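Local coordinates for protein PpBBE-like 1 D396N (Physcomitrella patens subsp. patens, PDB 6EO5) that is a single-site variant of a berberine bridge enzyme-like cellobiose oxidase, a VAO-type flavoprotein that carries bicovalently bound FAD, at residues G80-L88 against Y428-M436; G199-I207 against V461-P469. All coordinates share one frame; numbering follows the deposited sequence.

Contact 1 of 2, residues G80-L88 against Y428-M436; sequences GHSYEDYSL and YQNYIDRDM. With FAD (flavin-adenine dinucleotide), chain C.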
loop_
_atom_site.group_PDB
_atom_site.type_symbol
_atom_site.label_atom_id
_atom_site.label_comp_id
_atom_site.label_asym_id
_atom_site.label_seq_id
_atom_site.Cartn_x
_atom_site.Cartn_y
_atom_site.Cartn_z
ATOM N N GLY A 80 6.470 -7.051 -4.553
ATOM C CA GLY A 80 7.228 -7.622 -3.453
ATOM C C GLY A 80 7.485 -6.706 -2.273
ATOM O O GLY A 80 8.517 -6.844 -1.610
ATOM N N HIS A 81 6.573 -5.779 -1.975
ATOM C CA HIS A 81 6.760 -4.838 -0.876
ATOM C C HIS A 81 6.101 -5.279 0.433
ATOM O O HIS A 81 6.104 -4.498 1.391
ATOM C CB HIS A 81 6.250 -3.447 -1.274
ATOM C CG HIS A 81 7.291 -2.617 -1.955
ATOM N ND1 HIS A 81 8.018 -1.640 -1.299
ATOM C CD2 HIS A 81 7.762 -2.662 -3.223
ATOM C CE1 HIS A 81 8.906 -1.140 -2.144
ATOM N NE2 HIS A 81 8.761 -1.729 -3.316
ATOM N N SER A 82 5.566 -6.505 0.507
ATOM C CA SER A 82 4.772 -6.920 1.664
ATOM C C SER A 82 5.573 -6.811 2.951
ATOM O O SER A 82 6.652 -7.407 3.073
ATOM C CB SER A 82 4.281 -8.353 1.489
ATOM O OG SER A 82 3.923 -8.908 2.738
ATOM N N TYR A 83 5.026 -6.072 3.922
ATOM C CA TYR A 83 5.768 -5.804 5.152
ATOM C C TYR A 83 6.058 -7.068 5.943
ATOM O O TYR A 83 6.961 -7.065 6.784
ATOM C CB TYR A 83 5.012 -4.809 6.030
ATOM C CG TYR A 83 5.064 -3.370 5.530
ATOM C CD1 TYR A 83 5.753 -3.029 4.359
ATOM C CD2 TYR A 83 4.427 -2.359 6.232
ATOM C CE1 TYR A 83 5.797 -1.733 3.910
ATOM C CE2 TYR A 83 4.465 -1.063 5.796
ATOM C CZ TYR A 83 5.149 -0.749 4.642
ATOM O OH TYR A 83 5.169 0.558 4.227
ATOM N N GLU A 84 5.321 -8.145 5.688
ATOM C CA GLU A 84 5.524 -9.422 6.353
ATOM C C GLU A 84 6.026 -10.503 5.401
ATOM O O GLU A 84 5.960 -11.689 5.731
ATOM C CB GLU A 84 4.227 -9.870 7.026
ATOM C CG GLU A 84 3.762 -8.970 8.156
ATOM C CD GLU A 84 4.523 -9.203 9.447
ATOM O OE1 GLU A 84 5.730 -9.511 9.387
ATOM O OE2 GLU A 84 3.914 -9.078 10.532
ATOM N N ASP A 85 6.514 -10.122 4.222
ATOM C CA ASP A 85 7.054 -11.071 3.248
ATOM C C ASP A 85 6.019 -12.101 2.805
ATOM O O ASP A 85 6.363 -13.234 2.470
ATOM C CB ASP A 85 8.306 -11.761 3.787
ATOM C CG ASP A 85 9.464 -10.812 3.886
ATOM O OD1 ASP A 85 9.686 -10.065 2.915
ATOM O OD2 ASP A 85 10.135 -10.773 4.934
ATOM N N TYR A 86 4.752 -11.696 2.753
ATOM C CA TYR A 86 3.689 -12.619 2.386
ATOM C C TYR A 86 3.703 -12.984 0.905
ATOM O O TYR A 86 3.052 -13.959 0.519
ATOM C CB TYR A 86 2.329 -12.030 2.755
ATOM C CG TYR A 86 2.010 -12.035 4.239
ATOM C CD1 TYR A 86 2.656 -12.905 5.122
ATOM C CD2 TYR A 86 1.056 -11.169 4.758
ATOM C CE1 TYR A 86 2.342 -12.907 6.488
ATOM C CE2 TYR A 86 0.741 -11.158 6.106
ATOM C CZ TYR A 86 1.375 -12.028 6.970
ATOM O OH TYR A 86 1.042 -12.007 8.310
ATOM N N SER A 87 4.392 -12.220 0.059
ATOM C CA SER A 87 4.498 -12.618 -1.340
ATOM C C SER A 87 5.676 -13.559 -1.578
ATOM O O SER A 87 5.901 -13.976 -2.720
ATOM C CB SER A 87 4.587 -11.384 -2.246
ATOM O OG SER A 87 5.661 -10.547 -1.874
ATOM N N LEU A 88 6.435 -13.891 -0.531
ATOM C CA LEU A 88 7.252 -15.096 -0.531
ATOM C C LEU A 88 6.502 -16.270 0.068
ATOM O O LEU A 88 7.040 -17.374 0.109
ATOM C CB LEU A 88 8.564 -14.867 0.227
ATOM C CG LEU A 88 9.508 -13.912 -0.503
ATOM C CD1 LEU A 88 10.737 -13.601 0.312
ATOM C CD2 LEU A 88 9.884 -14.417 -1.895
ATOM N N TYR A 428 -4.326 -0.415 9.058
ATOM C CA TYR A 428 -4.326 -0.313 7.599
ATOM C C TYR A 428 -3.632 -1.538 7.005
ATOM O O TYR A 428 -2.442 -1.767 7.260
ATOM C CB TYR A 428 -3.635 0.980 7.161
ATOM C CG TYR A 428 -3.490 1.172 5.657
ATOM C CD1 TYR A 428 -4.533 0.867 4.784
ATOM C CD2 TYR A 428 -2.312 1.691 5.119
ATOM C CE1 TYR A 428 -4.395 1.042 3.421
ATOM C CE2 TYR A 428 -2.161 1.879 3.757
ATOM C CZ TYR A 428 -3.205 1.561 2.911
ATOM O OH TYR A 428 -3.049 1.754 1.556
ATOM N N GLN A 429 -4.372 -2.307 6.196
ATOM C CA GLN A 429 -3.911 -3.629 5.780
ATOM C C GLN A 429 -2.760 -3.594 4.780
ATOM O O GLN A 429 -2.121 -4.636 4.569
ATOM C CB GLN A 429 -5.079 -4.427 5.205
ATOM C CG GLN A 429 -5.952 -3.667 4.218
ATOM C CD GLN A 429 -7.183 -3.055 4.865
ATOM O OE1 GLN A 429 -7.096 -2.385 5.909
ATOM N NE2 GLN A 429 -8.343 -3.283 4.250
ATOM N N ASN A 430 -2.470 -2.445 4.151
ATOM C CA ASN A 430 -1.248 -2.379 3.360
ATOM C C ASN A 430 -0.012 -2.179 4.217
ATOM O O ASN A 430 1.099 -2.339 3.707
ATOM C CB ASN A 430 -1.311 -1.274 2.311
ATOM C CG ASN A 430 -1.888 -1.750 1.000
ATOM O OD1 ASN A 430 -2.653 -1.029 0.358
ATOM N ND2 ASN A 430 -1.525 -2.958 0.589
ATOM N N TYR A 431 -0.175 -1.830 5.490
ATOM C CA TYR A 431 0.924 -1.912 6.456
ATOM C C TYR A 431 0.835 -3.219 7.253
ATOM O O TYR A 431 0.908 -3.244 8.480
ATOM C CB TYR A 431 0.915 -0.686 7.367
ATOM C CG TYR A 431 1.014 0.625 6.618
ATOM C CD1 TYR A 431 1.624 0.692 5.368
ATOM C CD2 TYR A 431 0.499 1.800 7.157
ATOM C CE1 TYR A 431 1.719 1.887 4.672
ATOM C CE2 TYR A 431 0.589 3.007 6.466
ATOM C CZ TYR A 431 1.198 3.041 5.218
ATOM O OH TYR A 431 1.293 4.236 4.520
ATOM N N ILE A 432 0.701 -4.326 6.520
ATOM C CA ILE A 432 0.291 -5.611 7.083
ATOM C C ILE A 432 1.143 -6.020 8.295
ATOM O O ILE A 432 2.374 -5.868 8.318
ATOM C CB ILE A 432 0.315 -6.667 5.959
ATOM C CG1 ILE A 432 -0.517 -7.885 6.339
ATOM C CG2 ILE A 432 1.737 -7.044 5.568
ATOM C CD1 ILE A 432 -1.952 -7.534 6.655
ATOM N N ASP A 433 0.468 -6.539 9.323
ATOM C CA ASP A 433 1.057 -6.773 10.645
ATOM C C ASP A 433 0.508 -8.089 11.179
ATOM O O ASP A 433 -0.692 -8.192 11.454
ATOM C CB ASP A 433 0.720 -5.614 11.589
ATOM C CG ASP A 433 1.281 -5.788 13.010
ATOM O OD1 ASP A 433 1.894 -6.839 13.358
ATOM O OD2 ASP A 433 1.083 -4.835 13.793
ATOM N N ARG A 434 1.385 -9.085 11.336
ATOM C CA ARG A 434 0.940 -10.428 11.703
ATOM C C ARG A 434 0.328 -10.494 13.102
ATOM O O ARG A 434 -0.388 -11.455 13.406
ATOM C CB ARG A 434 2.109 -11.406 11.595
ATOM C CG ARG A 434 1.711 -12.859 11.653
ATOM C CD ARG A 434 2.905 -13.739 11.340
ATOM N NE ARG A 434 2.596 -15.165 11.370
ATOM C CZ ARG A 434 3.330 -16.076 10.745
ATOM N NH1 ARG A 434 4.389 -15.693 10.051
ATOM N NH2 ARG A 434 3.011 -17.364 10.809
ATOM N N ASP A 435 0.581 -9.500 13.952
ATOM C CA ASP A 435 0.020 -9.443 15.297
ATOM C C ASP A 435 -1.319 -8.725 15.369
ATOM O O ASP A 435 -1.863 -8.595 16.474
ATOM C CB ASP A 435 0.977 -8.730 16.253
ATOM C CG ASP A 435 2.352 -9.333 16.264
ATOM O OD1 ASP A 435 2.460 -10.578 16.222
ATOM O OD2 ASP A 435 3.324 -8.540 16.320
ATOM N N MET A 436 -1.840 -8.202 14.241
ATOM C CA MET A 436 -3.171 -7.609 14.274
ATOM C C MET A 436 -4.217 -8.701 14.072
ATOM O O MET A 436 -4.054 -9.551 13.190
ATOM C CB MET A 436 -3.332 -6.537 13.199
ATOM C CG MET A 436 -2.509 -5.267 13.391
ATOM S SD MET A 436 -2.784 -4.504 14.997
ATOM C CE MET A 436 -4.486 -4.027 14.939
HETATM P PA FAD C . 3.522 -7.801 -2.790
HETATM O O1A FAD C . 4.419 -8.234 -1.641
HETATM O O2A FAD C . 3.972 -8.384 -4.105
HETATM O O5B FAD C . 1.956 -8.101 -2.539
HETATM C C5B FAD C . 1.359 -7.912 -1.274
HETATM C C4B FAD C . 0.199 -8.881 -1.072
HETATM O O4B FAD C . -0.679 -8.831 -2.182
HETATM C C3B FAD C . 0.668 -10.320 -0.957
HETATM O O3B FAD C . -0.222 -11.014 -0.111
HETATM C C2B FAD C . 0.509 -10.836 -2.363
HETATM O O2B FAD C . 0.359 -12.233 -2.395
HETATM C C1B FAD C . -0.733 -10.090 -2.834
HETATM N N9A FAD C . -0.710 -9.981 -4.310
HETATM C C8A FAD C . 0.310 -9.480 -5.083
HETATM N N7A FAD C . -0.041 -9.573 -6.384
HETATM C C5A FAD C . -1.269 -10.131 -6.457
HETATM C C6A FAD C . -2.076 -10.458 -7.529
HETATM N N6A FAD C . -1.660 -10.213 -8.767
HETATM N N1A FAD C . -3.310 -11.030 -7.306
HETATM C C2A FAD C . -3.721 -11.287 -6.018
HETATM N N3A FAD C . -2.912 -10.966 -4.949
HETATM C C4A FAD C . -1.700 -10.399 -5.166
HETATM N N1 FAD C . 1.185 1.984 0.914
HETATM C C2 FAD C . 0.342 3.058 0.608
HETATM O O2 FAD C . -0.902 2.975 0.668
HETATM N N3 FAD C . 0.908 4.257 0.207
HETATM C C4 FAD C . 2.277 4.395 0.120
HETATM O O4 FAD C . 2.750 5.465 -0.250
HETATM C C4X FAD C . 3.112 3.332 0.427
HETATM N N5 FAD C . 4.478 3.464 0.291
HETATM C C5X FAD C . 5.280 2.339 0.281
HETATM C C6 FAD C . 6.637 2.472 0.004
HETATM C C7 FAD C . 7.481 1.360 -0.142
HETATM C C7M FAD C . 8.947 1.546 -0.461
HETATM C C8 FAD C . 6.943 0.081 0.115
HETATM C C8M FAD C . 7.819 -1.158 0.094
HETATM C C9 FAD C . 5.589 -0.025 0.485
HETATM C C9A FAD C . 4.733 1.089 0.554
HETATM N N10 FAD C . 3.393 1.016 0.958
HETATM C C10 FAD C . 2.561 2.105 0.786
HETATM C "C1'" FAD C . 2.748 -0.284 1.306
HETATM C "C2'" FAD C . 2.190 -0.917 0.035
HETATM O "O2'" FAD C . 0.968 -0.344 -0.372
HETATM C "C3'" FAD C . 1.979 -2.392 0.285
HETATM O "O3'" FAD C . 3.239 -2.912 0.635
HETATM C "C4'" FAD C . 1.407 -3.061 -0.961
HETATM O "O4'" FAD C . 0.587 -4.141 -0.558
HETATM C "C5'" FAD C . 2.528 -3.517 -1.893
HETATM O "O5'" FAD C . 2.065 -4.256 -3.005
HETATM P P FAD C . 3.135 -5.131 -3.844
HETATM O O1P FAD C . 2.459 -5.715 -5.062
HETATM O O2P FAD C . 4.392 -4.377 -4.189
HETATM O O3P FAD C . 3.638 -6.198 -2.751
HETATM O O HOH W 1 2.742 -4.692 3.081
#
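Tyr-83 and Tyr-431 lie side by side, both pointing the same way, with ring planes 6° apart; they meet rim to rim without stacking, CE2 of Tyr-83 lying 3.4 Å from CD1 of Tyr-431. The Asn-430 carbonyl O sits over one face of the Tyr-83 ring, toward the rim, and a water links Tyr-83 N to that same oxygen. Ile-432 completes the close-packed part. Its CG1, anti to the backbone N (chi1 -161°), reaches the edge of the Tyr-86 ring, 3.5 Å from CE2, while Ile-432 CG2 rests on CB of Tyr-83 and CG of Glu-84. Trimming Tyr-83 to an alanine would probably open a gap along the Tyr-431 rim and leave Gln-394 without the hydroxyl it pairs with. Toward solvent the contact thins: Arg-434 runs out extended, its aliphatic carbons passing the Tyr-86 hydroxyl, which is hydrogen-bonded to Gln-466 OE1. Arg-434 N donates to the anti lone pair of Glu-84 OE2 at 2.7 Å. That carboxylate also pairs with Arg-43 and Lys-332, and Lys-332 is shared with Asp-433. On the flavin side, His-81 ND1 is covalently joined to FAD C8M, and the Tyr-428 hydroxyl donates to FAD O2 at 2.6 Å. The contact thus sets the flavin between a covalent tether and a hydrogen-bond donor, while Lys-332, with Arg-43, probably offsets the adjacent Glu-84 and Asp-433 carboxylates at the other end.

Contact 2 of 2, residues G199-I207 against V461-P469; sequences GAGATSYGI and VFNFPQSIP. With FAD (flavin-adenine dinucleotide), chain C.
Phe-462 opens the contact by lying against the turn Thr-203 to Gly-206. Its CB meets the Thr-203 carbonyl O at 3.3 Å, and Gly-206 CA covers one face of the ring, 3.4 Å from CE2. At the backbone angles of Gly-206 a side chain would be jammed against the carbonyl O of the residue before, and it would also come close to the ring. Farther round, Phe-462 CE1 touches Ile-207 CG1 at 3.9 Å. The carbonyls of Phe-462 and Ser-204 both accept from Lys-453, outside the pair. Asn-463 turns away, its ND2 bonded to Asn-460 O. Phe-464 comes back in: CG stands between its backbone N and carbonyl carbon (chi1 60°), which brings the CD1–CE1 side of the ring obliquely against the Thr-203 side chain, with CD1 3.6 Å from CG2, and against Ala-202 O. FAD O3B lies over one face of this ring, and Ser-467 N over the centre of the other. Ser-467 folds the segment back on itself, both its N and its OG donating to Phe-464 O, the hydroxyl in the carbonyl plane on a lone pair. Next, Ile-468 N donates to Ser-204 OG at 2.9 Å and a nearly straight 160°. The Ile-468 side chain then packs past the Tyr-205 hydroxyl, itself bonded to Leu-449 O, and its CD1 reaches Ala-200 CB. Phe-462, Phe-464 and the Ser-204 bond thus pack around the turn whose Thr-203 N donates to FAD N3A at 3.0 Å, consistent with their holding it in place against the adenine.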
loop_
_atom_site.group_PDB
_atom_site.type_symbol
_atom_site.label_atom_id
_atom_site.label_comp_id
_atom_site.label_asym_id
_atom_site.label_seq_id
_atom_site.Cartn_x
_atom_site.Cartn_y
_atom_site.Cartn_z
ATOM N N GLY A 199 -10.024 -4.048 -1.174
ATOM C CA GLY A 199 -9.659 -3.975 0.227
ATOM C C GLY A 199 -9.137 -5.266 0.844
ATOM O O GLY A 199 -8.346 -5.228 1.794
ATOM N N ALA A 200 -9.571 -6.422 0.325
ATOM C CA ALA A 200 -9.101 -7.701 0.846
ATOM C C ALA A 200 -8.636 -8.637 -0.266
ATOM O O ALA A 200 -8.641 -9.855 -0.080
ATOM C CB ALA A 200 -10.185 -8.379 1.690
ATOM N N GLY A 201 -8.212 -8.099 -1.408
ATOM C CA GLY A 201 -7.878 -8.938 -2.548
ATOM C C GLY A 201 -6.523 -9.622 -2.521
ATOM O O GLY A 201 -6.258 -10.461 -3.389
ATOM N N ALA A 202 -5.653 -9.304 -1.566
ATOM C CA ALA A 202 -4.329 -9.918 -1.570
ATOM C C ALA A 202 -4.408 -11.439 -1.402
ATOM O O ALA A 202 -4.818 -11.932 -0.342
ATOM C CB ALA A 202 -3.455 -9.313 -0.470
ATOM N N THR A 203 -4.043 -12.182 -2.456
ATOM C CA THR A 203 -3.941 -13.643 -2.460
ATOM C C THR A 203 -5.268 -14.371 -2.244
ATOM O O THR A 203 -5.592 -15.297 -2.993
ATOM C CB THR A 203 -2.927 -14.103 -1.403
ATOM O OG1 THR A 203 -1.598 -13.861 -1.876
ATOM C CG2 THR A 203 -3.093 -15.602 -1.088
ATOM N N SER A 204 -6.061 -13.936 -1.258
ATOM C CA SER A 204 -7.074 -14.793 -0.642
ATOM C C SER A 204 -8.113 -15.333 -1.620
ATOM O O SER A 204 -8.741 -16.355 -1.322
ATOM C CB SER A 204 -7.786 -14.048 0.492
ATOM O OG SER A 204 -6.951 -13.934 1.636
ATOM N N TYR A 205 -8.321 -14.677 -2.767
ATOM C CA TYR A 205 -9.387 -15.052 -3.692
ATOM C C TYR A 205 -8.882 -15.468 -5.063
ATOM O O TYR A 205 -9.697 -15.693 -5.961
ATOM C CB TYR A 205 -10.396 -13.909 -3.850
ATOM C CG TYR A 205 -11.057 -13.540 -2.548
ATOM C CD1 TYR A 205 -10.499 -12.581 -1.711
ATOM C CD2 TYR A 205 -12.222 -14.165 -2.139
ATOM C CE1 TYR A 205 -11.097 -12.248 -0.507
ATOM C CE2 TYR A 205 -12.828 -13.839 -0.933
ATOM C CZ TYR A 205 -12.263 -12.880 -0.122
ATOM O OH TYR A 205 -12.869 -12.549 1.071
ATOM N N GLY A 206 -7.577 -15.593 -5.251
ATOM C CA GLY A 206 -7.056 -15.966 -6.543
ATOM C C GLY A 206 -6.017 -14.977 -7.010
ATOM O O GLY A 206 -5.602 -14.076 -6.273
ATOM N N ILE A 207 -5.596 -15.138 -8.259
ATOM C CA ILE A 207 -4.482 -14.389 -8.820
ATOM C C ILE A 207 -5.056 -13.390 -9.816
ATOM O O ILE A 207 -5.458 -13.767 -10.920
ATOM C CB ILE A 207 -3.458 -15.318 -9.476
ATOM C CG1 ILE A 207 -2.938 -16.305 -8.429
ATOM C CG2 ILE A 207 -2.339 -14.506 -10.118
ATOM C CD1 ILE A 207 -1.881 -17.223 -8.914
ATOM N N VAL A 461 -6.983 -23.180 -1.287
ATOM C CA VAL A 461 -5.793 -23.294 -2.131
ATOM C C VAL A 461 -4.857 -22.118 -1.893
ATOM O O VAL A 461 -3.637 -22.284 -1.768
ATOM C CB VAL A 461 -6.196 -23.371 -3.616
ATOM C CG1 VAL A 461 -4.957 -23.445 -4.486
ATOM C CG2 VAL A 461 -7.122 -24.544 -3.864
ATOM N N PHE A 462 -5.421 -20.906 -1.862
ATOM C CA PHE A 462 -4.683 -19.658 -1.693
ATOM C C PHE A 462 -4.756 -19.226 -0.227
ATOM O O PHE A 462 -5.808 -18.767 0.238
ATOM C CB PHE A 462 -5.264 -18.564 -2.588
ATOM C CG PHE A 462 -5.217 -18.869 -4.063
ATOM C CD1 PHE A 462 -4.002 -18.987 -4.725
ATOM C CD2 PHE A 462 -6.389 -18.974 -4.802
ATOM C CE1 PHE A 462 -3.956 -19.238 -6.093
ATOM C CE2 PHE A 462 -6.348 -19.226 -6.171
ATOM C CZ PHE A 462 -5.135 -19.354 -6.811
ATOM N N ASN A 463 -3.635 -19.341 0.492
ATOM C CA ASN A 463 -3.600 -18.929 1.892
ATOM C C ASN A 463 -2.228 -18.366 2.253
ATOM O O ASN A 463 -1.222 -18.615 1.581
ATOM C CB ASN A 463 -3.955 -20.094 2.836
ATOM C CG ASN A 463 -2.980 -21.249 2.717
ATOM O OD1 ASN A 463 -1.833 -21.174 3.177
ATOM N ND2 ASN A 463 -3.424 -22.320 2.084
ATOM N N PHE A 464 -2.214 -17.592 3.334
ATOM C CA PHE A 464 -1.008 -17.117 3.999
ATOM C C PHE A 464 -1.394 -16.795 5.438
ATOM O O PHE A 464 -2.580 -16.853 5.782
ATOM C CB PHE A 464 -0.412 -15.893 3.271
ATOM C CG PHE A 464 -1.341 -14.706 3.190
ATOM C CD1 PHE A 464 -2.408 -14.697 2.308
ATOM C CD2 PHE A 464 -1.125 -13.584 3.982
ATOM C CE1 PHE A 464 -3.255 -13.611 2.234
ATOM C CE2 PHE A 464 -1.971 -12.497 3.912
ATOM C CZ PHE A 464 -3.036 -12.514 3.041
ATOM N N PRO A 465 -0.414 -16.484 6.333
ATOM C CA PRO A 465 -0.786 -16.292 7.748
ATOM C C PRO A 465 -1.972 -15.368 8.004
ATOM O O PRO A 465 -2.592 -15.488 9.062
ATOM C CB PRO A 465 0.496 -15.726 8.369
ATOM C CG PRO A 465 1.558 -16.397 7.615
ATOM C CD PRO A 465 1.055 -16.516 6.182
ATOM N N GLN A 466 -2.333 -14.474 7.074
ATOM C CA GLN A 466 -3.486 -13.603 7.290
ATOM C C GLN A 466 -4.410 -13.580 6.078
ATOM O O GLN A 466 -4.968 -12.541 5.719
ATOM C CB GLN A 466 -3.040 -12.195 7.675
ATOM C CG GLN A 466 -2.783 -12.042 9.169
ATOM C CD GLN A 466 -1.964 -10.817 9.505
ATOM O OE1 GLN A 466 -0.846 -10.650 9.010
ATOM N NE2 GLN A 466 -2.513 -9.947 10.347
ATOM N N SER A 467 -4.613 -14.729 5.442
ATOM C CA SER A 467 -5.639 -14.849 4.419
ATOM C C SER A 467 -7.033 -14.897 5.050
ATOM O O SER A 467 -7.205 -15.224 6.228
ATOM C CB SER A 467 -5.403 -16.098 3.563
ATOM O OG SER A 467 -5.151 -17.250 4.355
ATOM N N ILE A 468 -8.037 -14.552 4.254
ATOM C CA ILE A 468 -9.403 -14.634 4.778
ATOM C C ILE A 468 -9.702 -16.086 5.141
ATOM O O ILE A 468 -9.409 -17.001 4.341
ATOM C CB ILE A 468 -10.414 -14.082 3.751
ATOM C CG1 ILE A 468 -10.035 -12.656 3.317
ATOM C CG2 ILE A 468 -11.814 -14.069 4.325
ATOM C CD1 ILE A 468 -10.029 -11.613 4.439
ATOM N N PRO A 469 -10.208 -16.367 6.336
ATOM C CA PRO A 469 -10.430 -17.758 6.749
ATOM C C PRO A 469 -11.719 -18.335 6.179
ATOM O O PRO A 469 -12.561 -17.632 5.621
ATOM C CB PRO A 469 -10.504 -17.651 8.275
ATOM C CG PRO A 469 -11.023 -16.283 8.516
ATOM C CD PRO A 469 -10.443 -15.415 7.438
HETATM P PA FAD C . 3.522 -7.801 -2.790
HETATM O O1A FAD C . 4.419 -8.234 -1.641
HETATM O O2A FAD C . 3.972 -8.384 -4.105
HETATM O O5B FAD C . 1.956 -8.101 -2.539
HETATM C C5B FAD C . 1.359 -7.912 -1.274
HETATM C C4B FAD C . 0.199 -8.881 -1.072
HETATM O O4B FAD C . -0.679 -8.831 -2.182
HETATM C C3B FAD C . 0.668 -10.320 -0.957
HETATM O O3B FAD C . -0.222 -11.014 -0.111
HETATM C C2B FAD C . 0.509 -10.836 -2.363
HETATM O O2B FAD C . 0.359 -12.233 -2.395
HETATM C C1B FAD C . -0.733 -10.090 -2.834
HETATM N N9A FAD C . -0.710 -9.981 -4.310
HETATM C C8A FAD C . 0.310 -9.480 -5.083
HETATM N N7A FAD C . -0.041 -9.573 -6.384
HETATM C C5A FAD C . -1.269 -10.131 -6.457
HETATM C C6A FAD C . -2.076 -10.458 -7.529
HETATM N N6A FAD C . -1.660 -10.213 -8.767
HETATM N N1A FAD C . -3.310 -11.030 -7.306
HETATM C C2A FAD C . -3.721 -11.287 -6.018
HETATM N N3A FAD C . -2.912 -10.966 -4.949
HETATM C C4A FAD C . -1.700 -10.399 -5.166
HETATM N N1 FAD C . 1.185 1.984 0.914
HETATM C C2 FAD C . 0.342 3.058 0.608
HETATM O O2 FAD C . -0.902 2.975 0.668
HETATM N N3 FAD C . 0.908 4.257 0.207
HETATM C C4 FAD C . 2.277 4.395 0.120
HETATM O O4 FAD C . 2.750 5.465 -0.250
HETATM C C4X FAD C . 3.112 3.332 0.427
HETATM N N5 FAD C . 4.478 3.464 0.291
HETATM C C5X FAD C . 5.280 2.339 0.281
HETATM C C6 FAD C . 6.637 2.472 0.004
HETATM C C7 FAD C . 7.481 1.360 -0.142
HETATM C C7M FAD C . 8.947 1.546 -0.461
HETATM C C8 FAD C . 6.943 0.081 0.115
HETATM C C8M FAD C . 7.819 -1.158 0.094
HETATM C C9 FAD C . 5.589 -0.025 0.485
HETATM C C9A FAD C . 4.733 1.089 0.554
HETATM N N10 FAD C . 3.393 1.016 0.958
HETATM C C10 FAD C . 2.561 2.105 0.786
HETATM C "C1'" FAD C . 2.748 -0.284 1.306
HETATM C "C2'" FAD C . 2.190 -0.917 0.035
HETATM O "O2'" FAD C . 0.968 -0.344 -0.372
HETATM C "C3'" FAD C . 1.979 -2.392 0.285
HETATM O "O3'" FAD C . 3.239 -2.912 0.635
HETATM C "C4'" FAD C . 1.407 -3.061 -0.961
HETATM O "O4'" FAD C . 0.587 -4.141 -0.558
HETATM C "C5'" FAD C . 2.528 -3.517 -1.893
HETATM O "O5'" FAD C . 2.065 -4.256 -3.005
HETATM P P FAD C . 3.135 -5.131 -3.844
HETATM O O1P FAD C . 2.459 -5.715 -5.062
HETATM O O2P FAD C . 4.392 -4.377 -4.189
HETATM O O3P FAD C . 3.638 -6.198 -2.751
#

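In the fold
From the N terminus the chain passes first through 80-88, between strands 74-77 and 95-98, then through 199-207 at the end of helix 191-200, running into strand 207-217. It traverses the seven-stranded antiparallel sheet before 428-436 returns to the first segment and closes contact 1; 461-469, following helix 446-456, then closes contact 2 on the second. The two closures therefore cross, neither nesting within the other, and both bring C-terminal loops back to the FAD-binding part of the chain. Their centres are about 12 Å apart along one FAD, and Gln-466 joins them, its amide probably hydrogen-bonded to Tyr-86 OH and to Asp-433 O.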